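Local coordinates for MIPZ (Caulobacter crescentus, PDB 2XJ9), which is a Walker A cytoskeletal ATPase that dimerises with bound nucleotide, binds the nucleoid and inhibits cell division to help position the division plane, at residues Thr4-Lys13 with Cys104-Asp115; Val36-Arg46 with Pro69-Val79. The protein carries 1 engineered substitution. All coordinates share one frame; numbering follows the deposited sequence.

Both contacts belong to the parallel sheet at the core of this P-loop ATPase, with centres about 12 Å apart. Contact 1 pairs strands 5-9 and 106-110 in the middle of the sheet, whereas contact 2 pairs 36-40 with 70-72, the outermost strand on that side within the chain. Strands 36-40 and 106-110 are neighbours, joined by backbone bonds such as Leu108 N to Ala37 O (2.8 Å), so four strands run in the order 70-72, 36-40, 106-110, 5-9. Along the chain, contact 2 is nested inside the loop that contact 1 closes. Beyond the strands both contacts reach the second subunit and a bound nucleotide, linking the sheet to the dimer interface.

Contact 1 (Thr4-Lys13 with Cys104-Asp115). With AGS (phosphothiophosphoric acid-adenylate ester), chain F.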
loop_
_atom_site.group_PDB
_atom_site.type_symbol
_atom_site.label_atom_id
_atom_site.label_comp_id
_atom_site.label_asym_id
_atom_site.label_seq_id
_atom_site.Cartn_x
_atom_site.Cartn_y
_atom_site.Cartn_z
ATOM N N THR A 4 22.280 -0.684 -21.474
ATOM C CA THR A 4 21.951 -0.617 -20.049
ATOM C C THR A 4 20.638 0.116 -19.858
ATOM O O THR A 4 20.638 1.325 -19.669
ATOM C CB THR A 4 23.027 0.126 -19.227
ATOM O OG1 THR A 4 24.312 -0.050 -19.832
ATOM C CG2 THR A 4 23.064 -0.394 -17.796
ATOM N N ARG A 5 19.522 -0.612 -19.913
ATOM C CA ARG A 5 18.204 -0.001 -19.733
ATOM C C ARG A 5 17.723 0.046 -18.277
ATOM O O ARG A 5 18.001 -0.848 -17.468
ATOM C CB ARG A 5 17.167 -0.629 -20.668
ATOM C CG ARG A 5 17.221 0.024 -22.049
ATOM C CD ARG A 5 16.096 -0.368 -23.002
ATOM N NE ARG A 5 14.799 -0.373 -22.392
ATOM C CZ ARG A 5 13.806 -1.258 -22.474
ATOM N NH1 ARG A 5 13.839 -2.381 -23.181
ATOM N NH2 ARG A 5 12.719 -0.965 -21.790
ATOM N N VAL A 6 17.013 1.119 -17.953
ATOM C CA VAL A 6 16.598 1.390 -16.584
ATOM C C VAL A 6 15.086 1.303 -16.430
ATOM O O VAL A 6 14.359 2.050 -17.086
ATOM C CB VAL A 6 17.014 2.800 -16.150
ATOM C CG1 VAL A 6 16.354 3.143 -14.822
ATOM C CG2 VAL A 6 18.520 2.906 -16.064
ATOM N N ILE A 7 14.619 0.404 -15.561
ATOM C CA ILE A 7 13.179 0.262 -15.297
ATOM C C ILE A 7 12.778 0.758 -13.911
ATOM O O ILE A 7 13.263 0.270 -12.890
ATOM C CB ILE A 7 12.703 -1.196 -15.419
ATOM C CG1 ILE A 7 13.040 -1.740 -16.817
ATOM C CG2 ILE A 7 11.217 -1.280 -15.093
ATOM C CD1 ILE A 7 13.038 -3.242 -16.924
ATOM N N VAL A 8 11.884 1.728 -13.877
ATOM C CA VAL A 8 11.414 2.238 -12.609
ATOM C C VAL A 8 9.992 1.797 -12.336
ATOM O O VAL A 8 9.100 2.121 -13.097
ATOM C CB VAL A 8 11.514 3.756 -12.556
ATOM C CG1 VAL A 8 10.559 4.307 -11.529
ATOM C CG2 VAL A 8 12.940 4.146 -12.236
ATOM N N VAL A 9 9.799 1.038 -11.261
ATOM C CA VAL A 9 8.471 0.596 -10.850
ATOM C C VAL A 9 7.831 1.638 -9.942
ATOM O O VAL A 9 8.329 1.917 -8.870
ATOM C CB VAL A 9 8.519 -0.727 -10.071
ATOM C CG1 VAL A 9 7.129 -1.151 -9.752
ATOM C CG2 VAL A 9 9.245 -1.808 -10.857
ATOM N N GLY A 10 6.714 2.209 -10.355
ATOM C CA GLY A 10 6.209 3.348 -9.628
ATOM C C GLY A 10 4.713 3.489 -9.481
ATOM O O GLY A 10 3.945 3.178 -10.378
ATOM N N ASN A 11 4.320 3.965 -8.310
ATOM C CA ASN A 11 2.967 4.400 -8.032
ATOM C C ASN A 11 3.013 5.015 -6.646
ATOM O O ASN A 11 3.451 4.358 -5.712
ATOM C CB ASN A 11 2.014 3.220 -8.020
ATOM C CG ASN A 11 0.561 3.640 -8.152
ATOM O OD1 ASN A 11 0.196 4.777 -7.882
ATOM N ND2 ASN A 11 -0.278 2.713 -8.572
ATOM N N GLU A 12 2.603 6.272 -6.508
ATOM C CA GLU A 12 2.551 6.901 -5.198
ATOM C C GLU A 12 1.596 6.165 -4.215
ATOM O O GLU A 12 1.829 6.155 -3.009
ATOM C CB GLU A 12 2.140 8.362 -5.338
ATOM C CG GLU A 12 1.858 9.040 -4.015
ATOM C CD GLU A 12 2.507 10.402 -3.903
ATOM O OE1 GLU A 12 2.924 10.946 -4.952
ATOM O OE2 GLU A 12 2.588 10.914 -2.759
ATOM N N LYS A 13 0.529 5.562 -4.742
ATOM C CA LYS A 13 -0.411 4.760 -3.961
ATOM C C LYS A 13 0.265 3.598 -3.239
ATOM O O LYS A 13 1.108 2.922 -3.820
ATOM C CB LYS A 13 -1.499 4.209 -4.881
ATOM C CG LYS A 13 -2.899 4.372 -4.344
ATOM C CD LYS A 13 -3.010 3.760 -2.994
ATOM C CE LYS A 13 -4.403 3.928 -2.443
ATOM N NZ LYS A 13 -4.392 3.545 -1.005
ATOM N N CYS A 104 25.904 -3.730 -15.344
ATOM C CA CYS A 104 24.614 -4.380 -15.593
ATOM C C CYS A 104 23.838 -3.954 -16.849
ATOM O O CYS A 104 23.990 -2.835 -17.341
ATOM C CB CYS A 104 23.752 -4.247 -14.341
ATOM S SG CYS A 104 24.490 -5.154 -12.955
ATOM N N ASP A 105 23.010 -4.863 -17.358
ATOM C CA ASP A 105 22.196 -4.601 -18.549
ATOM C C ASP A 105 20.886 -3.917 -18.185
ATOM O O ASP A 105 20.399 -3.064 -18.917
ATOM C CB ASP A 105 21.863 -5.888 -19.322
ATOM C CG ASP A 105 22.779 -7.051 -18.976
ATOM O OD1 ASP A 105 22.383 -8.218 -19.230
ATOM O OD2 ASP A 105 23.889 -6.804 -18.452
ATOM N N PHE A 106 20.301 -4.323 -17.065
ATOM C CA PHE A 106 19.088 -3.694 -16.574
ATOM C C PHE A 106 19.278 -3.184 -15.163
ATOM O O PHE A 106 19.929 -3.828 -14.338
ATOM C CB PHE A 106 17.930 -4.677 -16.597
ATOM C CG PHE A 106 17.430 -4.972 -17.961
ATOM C CD1 PHE A 106 16.566 -4.093 -18.596
ATOM C CD2 PHE A 106 17.824 -6.125 -18.622
ATOM C CE1 PHE A 106 16.095 -4.362 -19.872
ATOM C CE2 PHE A 106 17.360 -6.407 -19.904
ATOM C CZ PHE A 106 16.493 -5.523 -20.530
ATOM N N ILE A 107 18.711 -2.018 -14.897
ATOM C CA ILE A 107 18.617 -1.528 -13.535
ATOM C C ILE A 107 17.163 -1.445 -13.129
ATOM O O ILE A 107 16.403 -0.636 -13.666
ATOM C CB ILE A 107 19.215 -0.139 -13.350
ATOM C CG1 ILE A 107 20.737 -0.191 -13.381
ATOM C CG2 ILE A 107 18.728 0.447 -12.035
ATOM C CD1 ILE A 107 21.298 -0.610 -14.703
ATOM N N LEU A 108 16.799 -2.285 -12.170
ATOM C CA LEU A 108 15.449 -2.320 -11.640
ATOM C C LEU A 108 15.366 -1.473 -10.390
ATOM O O LEU A 108 16.006 -1.770 -9.370
ATOM C CB LEU A 108 15.054 -3.748 -11.299
ATOM C CG LEU A 108 13.749 -4.187 -11.934
ATOM C CD1 LEU A 108 12.667 -3.200 -11.603
ATOM C CD2 LEU A 108 13.937 -4.272 -13.422
ATOM N N ILE A 109 14.581 -0.411 -10.456
ATOM C CA ILE A 109 14.389 0.401 -9.274
ATOM C C ILE A 109 12.975 0.284 -8.727
ATOM O O ILE A 109 12.003 0.617 -9.420
ATOM C CB ILE A 109 14.681 1.842 -9.563
ATOM C CG1 ILE A 109 16.057 1.947 -10.216
ATOM C CG2 ILE A 109 14.624 2.638 -8.283
ATOM C CD1 ILE A 109 16.420 3.348 -10.699
ATOM N N ASP A 110 12.872 -0.204 -7.489
ATOM C CA ASP A 110 11.593 -0.225 -6.796
ATOM C C ASP A 110 11.432 1.023 -5.951
ATOM O O ASP A 110 12.316 1.357 -5.174
ATOM C CB ASP A 110 11.478 -1.446 -5.901
ATOM C CG ASP A 110 10.080 -1.605 -5.329
ATOM O OD1 ASP A 110 9.236 -0.696 -5.519
ATOM O OD2 ASP A 110 9.830 -2.629 -4.676
ATOM N N THR A 111 10.306 1.714 -6.087
ATOM C CA THR A 111 10.114 2.937 -5.315
ATOM C C THR A 111 9.041 2.768 -4.242
ATOM O O THR A 111 8.288 1.799 -4.274
ATOM C CB THR A 111 9.865 4.181 -6.215
ATOM O OG1 THR A 111 8.551 4.135 -6.770
ATOM C CG2 THR A 111 10.853 4.207 -7.325
ATOM N N PRO A 112 9.000 3.698 -3.270
ATOM C CA PRO A 112 8.094 3.661 -2.116
ATOM C C PRO A 112 6.781 4.354 -2.456
ATOM O O PRO A 112 6.679 4.976 -3.516
ATOM C CB PRO A 112 8.859 4.457 -1.034
ATOM C CG PRO A 112 10.014 5.136 -1.748
ATOM C CD PRO A 112 9.839 4.906 -3.230
ATOM N N GLY A 113 5.801 4.257 -1.568
ATOM C CA GLY A 113 4.468 4.759 -1.850
ATOM C C GLY A 113 4.209 6.143 -1.299
ATOM O O GLY A 113 3.154 6.435 -0.737
ATOM N N GLY A 114 5.192 7.004 -1.430
ATOM C CA GLY A 114 4.976 8.403 -1.158
ATOM C C GLY A 114 5.841 9.184 -2.112
ATOM O O GLY A 114 6.181 8.713 -3.200
ATOM N N ASP A 115 6.234 10.369 -1.678
ATOM C CA ASP A 115 7.037 11.259 -2.498
ATOM C C ASP A 115 8.407 11.493 -1.855
ATOM O O ASP A 115 8.521 11.542 -0.629
ATOM C CB ASP A 115 6.294 12.585 -2.669
ATOM C CG ASP A 115 6.904 13.452 -3.729
ATOM O OD1 ASP A 115 6.902 14.695 -3.563
ATOM O OD2 ASP A 115 7.383 12.875 -4.726
HETATM P PG AGS F . -2.008 3.726 1.756
HETATM S S1G AGS F . -2.737 4.702 2.644
HETATM O O2G AGS F . -0.667 3.182 2.254
HETATM O O3G AGS F . -1.965 4.156 0.312
HETATM P PB AGS F . -4.208 2.062 2.719
HETATM O O1B AGS F . -3.569 1.280 3.829
HETATM O O2B AGS F . -4.966 3.339 2.914
HETATM O O3B AGS F . -2.987 2.425 1.702
HETATM P PA AGS F . -6.484 1.297 1.255
HETATM O O1A AGS F . -7.397 1.370 2.442
HETATM O O2A AGS F . -6.549 2.384 0.220
HETATM O O3A AGS F . -5.022 0.999 1.851
HETATM O "O5'" AGS F . -6.740 -0.085 0.488
HETATM C "C5'" AGS F . -5.862 -0.573 -0.514
HETATM C "C4'" AGS F . -6.701 -0.976 -1.738
HETATM O "O4'" AGS F . -7.500 -2.089 -1.401
HETATM C "C3'" AGS F . -7.686 0.074 -2.230
HETATM O "O3'" AGS F . -7.776 0.064 -3.665
HETATM C "C2'" AGS F . -9.031 -0.325 -1.680
HETATM O "O2'" AGS F . -9.890 -0.024 -2.753
HETATM C "C1'" AGS F . -8.905 -1.814 -1.539
HETATM N N9 AGS F . -9.465 -2.582 -0.382
HETATM C C8 AGS F . -8.968 -2.545 0.864
HETATM N N7 AGS F . -9.620 -3.421 1.650
HETATM C C5 AGS F . -10.544 -4.067 0.910
HETATM C C6 AGS F . -11.559 -5.127 1.163
HETATM N N6 AGS F . -11.711 -5.684 2.393
HETATM N N1 AGS F . -12.316 -5.511 0.110
HETATM C C2 AGS F . -12.156 -4.956 -1.123
HETATM N N3 AGS F . -11.256 -3.999 -1.421
HETATM C C4 AGS F . -10.430 -3.522 -0.448
#
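Central strand 5-9, which leads into the deviant Walker A loop, pairs in parallel with strand 106-110, Arg5 beside Phe106 and Val9 beside Asp110. Their axes are 4.7 Å apart and 14° from parallel. Ile107 is gripped at both ends, its N donating to Arg5 O (2.9 Å) and its O accepting from Ile7 N (2.8 Å). Ile109 repeats this between Ile7 O and Val9 N, its own N-H pointing almost straight (179°) at Ile7 O. Branched aliphatic residues suit such a buried sheet. With Ile7 CG1 anti to the carbonyl carbon (chi1 -57°), CD1 lies against Leu108 CD2 (3.8 Å) and obliquely against the Phe106 ring; Leu108 CD1 turns to Val9 CG2 (3.8 Å), and helix 18-30 packs on this face. Val6 and Val8 instead meet Ile109 CD1, Val8 through CG2 (3.9 Å), beneath helices 86-103 and 117-124. Just past the strand Thr111 OG1 donates to a lone pair of Val9 O (3.1 Å), in the carbonyl plane; at the strand's last residue, Asp110 OD2 is hydrogen-bonded to Ser19, a magnesium ligand. In this family the loop carries a signature lysine, Lys13, whose backbone N closes an Asx turn on Asn11 OD1. Its NZ reaches a nucleotide held mainly by the second subunit, donating to AGS O2A (2.7 Å) and O3G, and weakly to O3B. Glu12, whose carboxylate lies beside Gly114, forms a salt bridge with Arg44 of the second subunit.

Contact 2 (Val36-Arg46 with Pro69-Val79); sequences VAVIDLALRQR and PLALNLSDNDV. Engineered in segment 36-46: Ala42 (natural residue Asp). With AGS (phosphothiophosphoric acid-adenylate ester), chain D.
This is a pairing of strand 36-40 with 70-72, the outermost strand within this chain, continued by packing between the turns that follow: Val36, Ala37 and Val38 meet Pro69, Leu70 and Ala71 at the margin of the parallel sheet. Leu70 N donates to Val36 O (2.8 Å) and Leu72 N to Val38 O (2.9 Å), and Val38 N donates to Leu70 O (3.2 Å) from above the carbonyl plane. At Leu72 O direct pairing gives out, and one water bridges it to Asp40 N, donating to the former and accepting from the latter (3.0 Å). Pro69, lacking an N-H to donate, sits just before the strand; its CB and CG lie against Val38 CG2 (3.6 Å to CB), with Phe52 of helix 47-62 nearby. That helix makes the crossover of the beta-alpha-beta unit joining strands 36-40 and 70-72. Leu74 CD1 gathers Leu41 CD2 and Leu43 CD2, an apolar patch continued by helix 86-103. Leu43, its CG anti to the carbonyl carbon (chi1 -72°), also lays CD2 against Asp78 CB (3.7 Å), crossing it at about a right angle. Asp78 OD1 accepts from Leu74 N on its syn side (3.1 Å), tying the helix start to the preceding turn. Arginine suits this spot because its charge and several N-H groups can be shared among partners: Arg46 NH1 donates weakly, at the guanidinium edge, to Asn73 OD1 (3.4 Å), NH2 pairs with Glu53, and Asp78 OD2 is held by a long salt bridge of charge attraction alone. Val79 CG2 rests on Arg44 O, and the Arg44 guanidinium reaches Glu12 of the second subunit.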
loop_
_atom_site.group_PDB
_atom_site.type_symbol
_atom_site.label_atom_id
_atom_site.label_comp_id
_atom_site.label_asym_id
_atom_site.label_seq_id
_atom_site.Cartn_x
_atom_site.Cartn_y
_atom_site.Cartn_z
ATOM N N VAL A 36 21.067 -8.418 -13.889
ATOM C CA VAL A 36 20.274 -7.343 -13.297
ATOM C C VAL A 36 20.899 -6.716 -12.064
ATOM O O VAL A 36 21.609 -7.379 -11.304
ATOM C CB VAL A 36 18.853 -7.812 -12.914
ATOM C CG1 VAL A 36 18.023 -6.614 -12.483
ATOM C CG2 VAL A 36 18.190 -8.524 -14.075
ATOM N N ALA A 37 20.620 -5.430 -11.880
ATOM C CA ALA A 37 20.890 -4.750 -10.619
ATOM C C ALA A 37 19.571 -4.300 -9.984
ATOM O O ALA A 37 18.684 -3.768 -10.657
ATOM C CB ALA A 37 21.780 -3.572 -10.845
ATOM N N VAL A 38 19.438 -4.521 -8.683
ATOM C CA VAL A 38 18.215 -4.159 -7.985
ATOM C C VAL A 38 18.524 -3.067 -7.001
ATOM O O VAL A 38 19.372 -3.246 -6.119
ATOM C CB VAL A 38 17.612 -5.351 -7.198
ATOM C CG1 VAL A 38 16.451 -4.900 -6.365
ATOM C CG2 VAL A 38 17.152 -6.447 -8.129
ATOM N N ILE A 39 17.826 -1.947 -7.152
ATOM C CA ILE A 39 17.946 -0.831 -6.238
ATOM C C ILE A 39 16.605 -0.561 -5.599
ATOM O O ILE A 39 15.628 -0.324 -6.310
ATOM C CB ILE A 39 18.335 0.442 -6.980
ATOM C CG1 ILE A 39 19.641 0.238 -7.741
ATOM C CG2 ILE A 39 18.424 1.617 -6.014
ATOM C CD1 ILE A 39 20.102 1.469 -8.430
ATOM N N ASP A 40 16.562 -0.584 -4.265
ATOM C CA ASP A 40 15.333 -0.391 -3.490
ATOM C C ASP A 40 15.378 0.946 -2.786
ATOM O O ASP A 40 16.188 1.134 -1.885
ATOM C CB ASP A 40 15.187 -1.510 -2.448
ATOM C CG ASP A 40 13.834 -1.471 -1.690
ATOM O OD1 ASP A 40 13.438 -2.530 -1.143
ATOM O OD2 ASP A 40 13.167 -0.402 -1.632
ATOM N N LEU A 41 14.508 1.865 -3.188
ATOM C CA LEU A 41 14.433 3.187 -2.580
ATOM C C LEU A 41 13.365 3.328 -1.492
ATOM O O LEU A 41 13.106 4.442 -1.029
ATOM C CB LEU A 41 14.149 4.234 -3.640
ATOM C CG LEU A 41 15.020 4.220 -4.877
ATOM C CD1 LEU A 41 14.820 5.520 -5.603
ATOM C CD2 LEU A 41 16.455 4.026 -4.481
ATOM N N ALA A 42 12.717 2.229 -1.106
ATOM C CA ALA A 42 11.896 2.238 0.098
ATOM C C ALA A 42 12.843 2.007 1.284
ATOM O O ALA A 42 13.105 0.871 1.681
ATOM C CB ALA A 42 10.825 1.174 0.030
ATOM N N LEU A 43 13.372 3.097 1.830
ATOM C CA LEU A 43 14.543 2.997 2.670
ATOM C C LEU A 43 14.272 2.232 3.932
ATOM O O LEU A 43 15.113 1.446 4.355
ATOM C CB LEU A 43 15.116 4.373 2.975
ATOM C CG LEU A 43 15.788 4.992 1.749
ATOM C CD1 LEU A 43 16.159 6.444 1.964
ATOM C CD2 LEU A 43 16.982 4.180 1.373
ATOM N N ARG A 44 13.095 2.444 4.529
ATOM C CA ARG A 44 12.695 1.691 5.728
ATOM C C ARG A 44 12.159 0.280 5.413
ATOM O O ARG A 44 12.714 -0.719 5.898
ATOM C CB ARG A 44 11.701 2.482 6.586
ATOM C CG ARG A 44 12.030 3.947 6.681
ATOM C CD ARG A 44 12.010 4.501 8.089
ATOM N NE ARG A 44 10.983 3.956 8.918
ATOM C CZ ARG A 44 10.996 3.621 10.204
ATOM N NH1 ARG A 44 12.047 3.720 11.003
ATOM N NH2 ARG A 44 9.862 3.139 10.680
ATOM N N GLN A 45 11.094 0.192 4.614
ATOM C CA GLN A 45 10.484 -1.110 4.325
ATOM C C GLN A 45 11.444 -2.051 3.631
ATOM O O GLN A 45 11.635 -3.177 4.084
ATOM C CB GLN A 45 9.262 -0.976 3.447
ATOM C CG GLN A 45 8.135 -0.213 4.038
ATOM C CD GLN A 45 6.857 -0.509 3.309
ATOM O OE1 GLN A 45 5.932 0.306 3.301
ATOM N NE2 GLN A 45 6.794 -1.684 2.680
ATOM N N ARG A 46 12.008 -1.588 2.514
ATOM C CA ARG A 46 13.055 -2.303 1.824
ATOM C C ARG A 46 12.598 -3.682 1.410
ATOM O O ARG A 46 13.340 -4.657 1.576
ATOM C CB ARG A 46 14.271 -2.415 2.723
ATOM C CG ARG A 46 14.948 -1.102 2.942
ATOM C CD ARG A 46 15.962 -1.193 4.053
ATOM N NE ARG A 46 16.778 -2.407 3.982
ATOM C CZ ARG A 46 17.718 -2.627 3.063
ATOM N NH1 ARG A 46 17.947 -1.721 2.113
ATOM N NH2 ARG A 46 18.414 -3.759 3.087
ATOM N N PRO A 69 20.373 -11.310 -8.391
ATOM C CA PRO A 69 20.653 -10.041 -9.053
ATOM C C PRO A 69 21.851 -9.412 -8.383
ATOM O O PRO A 69 22.503 -10.073 -7.585
ATOM C CB PRO A 69 19.399 -9.196 -8.766
ATOM C CG PRO A 69 18.602 -9.927 -7.777
ATOM C CD PRO A 69 19.373 -11.146 -7.328
ATOM N N LEU A 70 22.144 -8.161 -8.705
ATOM C CA LEU A 70 23.163 -7.431 -7.985
ATOM C C LEU A 70 22.477 -6.397 -7.105
ATOM O O LEU A 70 22.302 -5.256 -7.514
ATOM C CB LEU A 70 24.134 -6.754 -8.948
ATOM C CG LEU A 70 25.423 -6.215 -8.300
ATOM C CD1 LEU A 70 25.634 -4.733 -8.581
ATOM C CD2 LEU A 70 25.432 -6.470 -6.796
ATOM N N ALA A 71 22.077 -6.811 -5.902
ATOM C CA ALA A 71 21.394 -5.936 -4.943
ATOM C C ALA A 71 22.299 -4.802 -4.435
ATOM O O ALA A 71 23.438 -5.036 -4.020
ATOM C CB ALA A 71 20.874 -6.755 -3.790
ATOM N N LEU A 72 21.776 -3.577 -4.456
ATOM C CA LEU A 72 22.582 -2.396 -4.162
ATOM C C LEU A 72 21.965 -1.489 -3.102
ATOM O O LEU A 72 20.856 -0.978 -3.257
ATOM C CB LEU A 72 22.809 -1.590 -5.441
ATOM C CG LEU A 72 24.193 -1.584 -6.106
ATOM C CD1 LEU A 72 24.972 -2.855 -5.893
ATOM C CD2 LEU A 72 24.048 -1.318 -7.581
ATOM N N ASN A 73 22.700 -1.268 -2.024
ATOM C CA ASN A 73 22.219 -0.402 -0.967
ATOM C C ASN A 73 22.845 0.959 -1.094
ATOM O O ASN A 73 23.940 1.086 -1.611
ATOM C CB ASN A 73 22.573 -0.991 0.393
ATOM C CG ASN A 73 21.990 -2.367 0.601
ATOM O OD1 ASN A 73 20.788 -2.581 0.430
ATOM N ND2 ASN A 73 22.843 -3.318 0.954
ATOM N N LEU A 74 22.159 1.981 -0.616
ATOM C CA LEU A 74 22.736 3.309 -0.595
ATOM C C LEU A 74 23.689 3.487 0.611
ATOM O O LEU A 74 24.697 4.191 0.501
ATOM C CB LEU A 74 21.639 4.375 -0.624
ATOM C CG LEU A 74 20.369 3.946 -1.371
ATOM C CD1 LEU A 74 19.542 5.141 -1.850
ATOM C CD2 LEU A 74 20.712 3.054 -2.531
ATOM N N SER A 75 23.382 2.837 1.743
ATOM C CA SER A 75 24.226 2.891 2.946
ATOM C C SER A 75 24.693 1.520 3.370
ATOM O O SER A 75 24.581 0.560 2.620
ATOM C CB SER A 75 23.472 3.482 4.122
ATOM O OG SER A 75 22.967 4.752 3.809
ATOM N N ASP A 76 25.218 1.444 4.590
ATOM C CA ASP A 76 25.514 0.170 5.236
ATOM C C ASP A 76 24.330 -0.089 6.127
ATOM O O ASP A 76 24.211 -1.148 6.743
ATOM C CB ASP A 76 26.784 0.270 6.075
ATOM C CG ASP A 76 27.847 1.159 5.430
ATOM O OD1 ASP A 76 27.968 2.332 5.854
ATOM O OD2 ASP A 76 28.551 0.695 4.497
ATOM N N ASN A 77 23.456 0.915 6.173
ATOM C CA ASN A 77 22.211 0.874 6.921
ATOM C C ASN A 77 21.240 1.934 6.391
ATOM O O ASN A 77 21.363 3.122 6.721
ATOM C CB ASN A 77 22.495 1.102 8.405
ATOM C CG ASN A 77 21.245 1.059 9.254
ATOM O OD1 ASN A 77 20.224 1.647 8.906
ATOM N ND2 ASN A 77 21.316 0.354 10.377
ATOM N N ASP A 78 20.271 1.504 5.577
ATOM C CA ASP A 78 19.370 2.437 4.887
ATOM C C ASP A 78 18.217 2.873 5.774
ATOM O O ASP A 78 17.693 3.989 5.630
ATOM C CB ASP A 78 18.816 1.827 3.595
ATOM C CG ASP A 78 19.901 1.226 2.712
ATOM O OD1 ASP A 78 19.883 1.488 1.481
ATOM O OD2 ASP A 78 20.755 0.477 3.248
ATOM N N VAL A 79 17.810 1.980 6.677
ATOM C CA VAL A 79 16.774 2.323 7.631
ATOM C C VAL A 79 17.234 3.581 8.345
ATOM O O VAL A 79 16.451 4.505 8.561
ATOM C CB VAL A 79 16.521 1.186 8.633
ATOM C CG1 VAL A 79 15.679 1.680 9.791
ATOM C CG2 VAL A 79 15.841 0.013 7.947
HETATM P PG AGS D . 4.209 -0.134 -0.693
HETATM S S1G AGS D . 3.599 1.264 -0.786
HETATM O O2G AGS D . 4.176 -0.767 0.682
HETATM O O3G AGS D . 5.575 -0.313 -1.319
HETATM P PB AGS D . 3.760 -1.953 -2.870
HETATM O O1B AGS D . 3.284 -1.174 -4.077
HETATM O O2B AGS D . 5.188 -2.375 -2.632
HETATM O O3B AGS D . 3.260 -1.089 -1.596
HETATM P PA AGS D . 3.279 -4.749 -2.632
HETATM O O1A AGS D . 4.086 -5.201 -3.832
HETATM O O2A AGS D . 3.837 -4.932 -1.269
HETATM O O3A AGS D . 2.817 -3.240 -2.810
HETATM O "O5'" AGS D . 1.830 -5.427 -2.693
HETATM C "C5'" AGS D . 0.877 -5.128 -1.688
HETATM C "C4'" AGS D . 0.402 -6.421 -1.005
HETATM O "O4'" AGS D . -0.221 -7.169 -2.015
HETATM C "C3'" AGS D . 1.498 -7.333 -0.484
HETATM O "O3'" AGS D . 1.003 -8.041 0.640
HETATM C "C2'" AGS D . 1.761 -8.368 -1.556
HETATM O "O2'" AGS D . 2.195 -9.581 -0.924
HETATM C "C1'" AGS D . 0.391 -8.445 -2.198
HETATM N N9 AGS D . 0.248 -8.605 -3.663
HETATM C C8 AGS D . 0.564 -7.685 -4.604
HETATM N N7 AGS D . 0.250 -8.129 -5.855
HETATM C C5 AGS D . -0.301 -9.346 -5.694
HETATM C C6 AGS D . -0.853 -10.357 -6.582
HETATM N N6 AGS D . -0.869 -10.140 -7.912
HETATM N N1 AGS D . -1.334 -11.482 -6.013
HETATM C C2 AGS D . -1.315 -11.714 -4.690
HETATM N N3 AGS D . -0.825 -10.838 -3.817
HETATM C C4 AGS D . -0.319 -9.658 -4.257
HETATM O O HOH W 1 18.588 -2.181 -2.754
#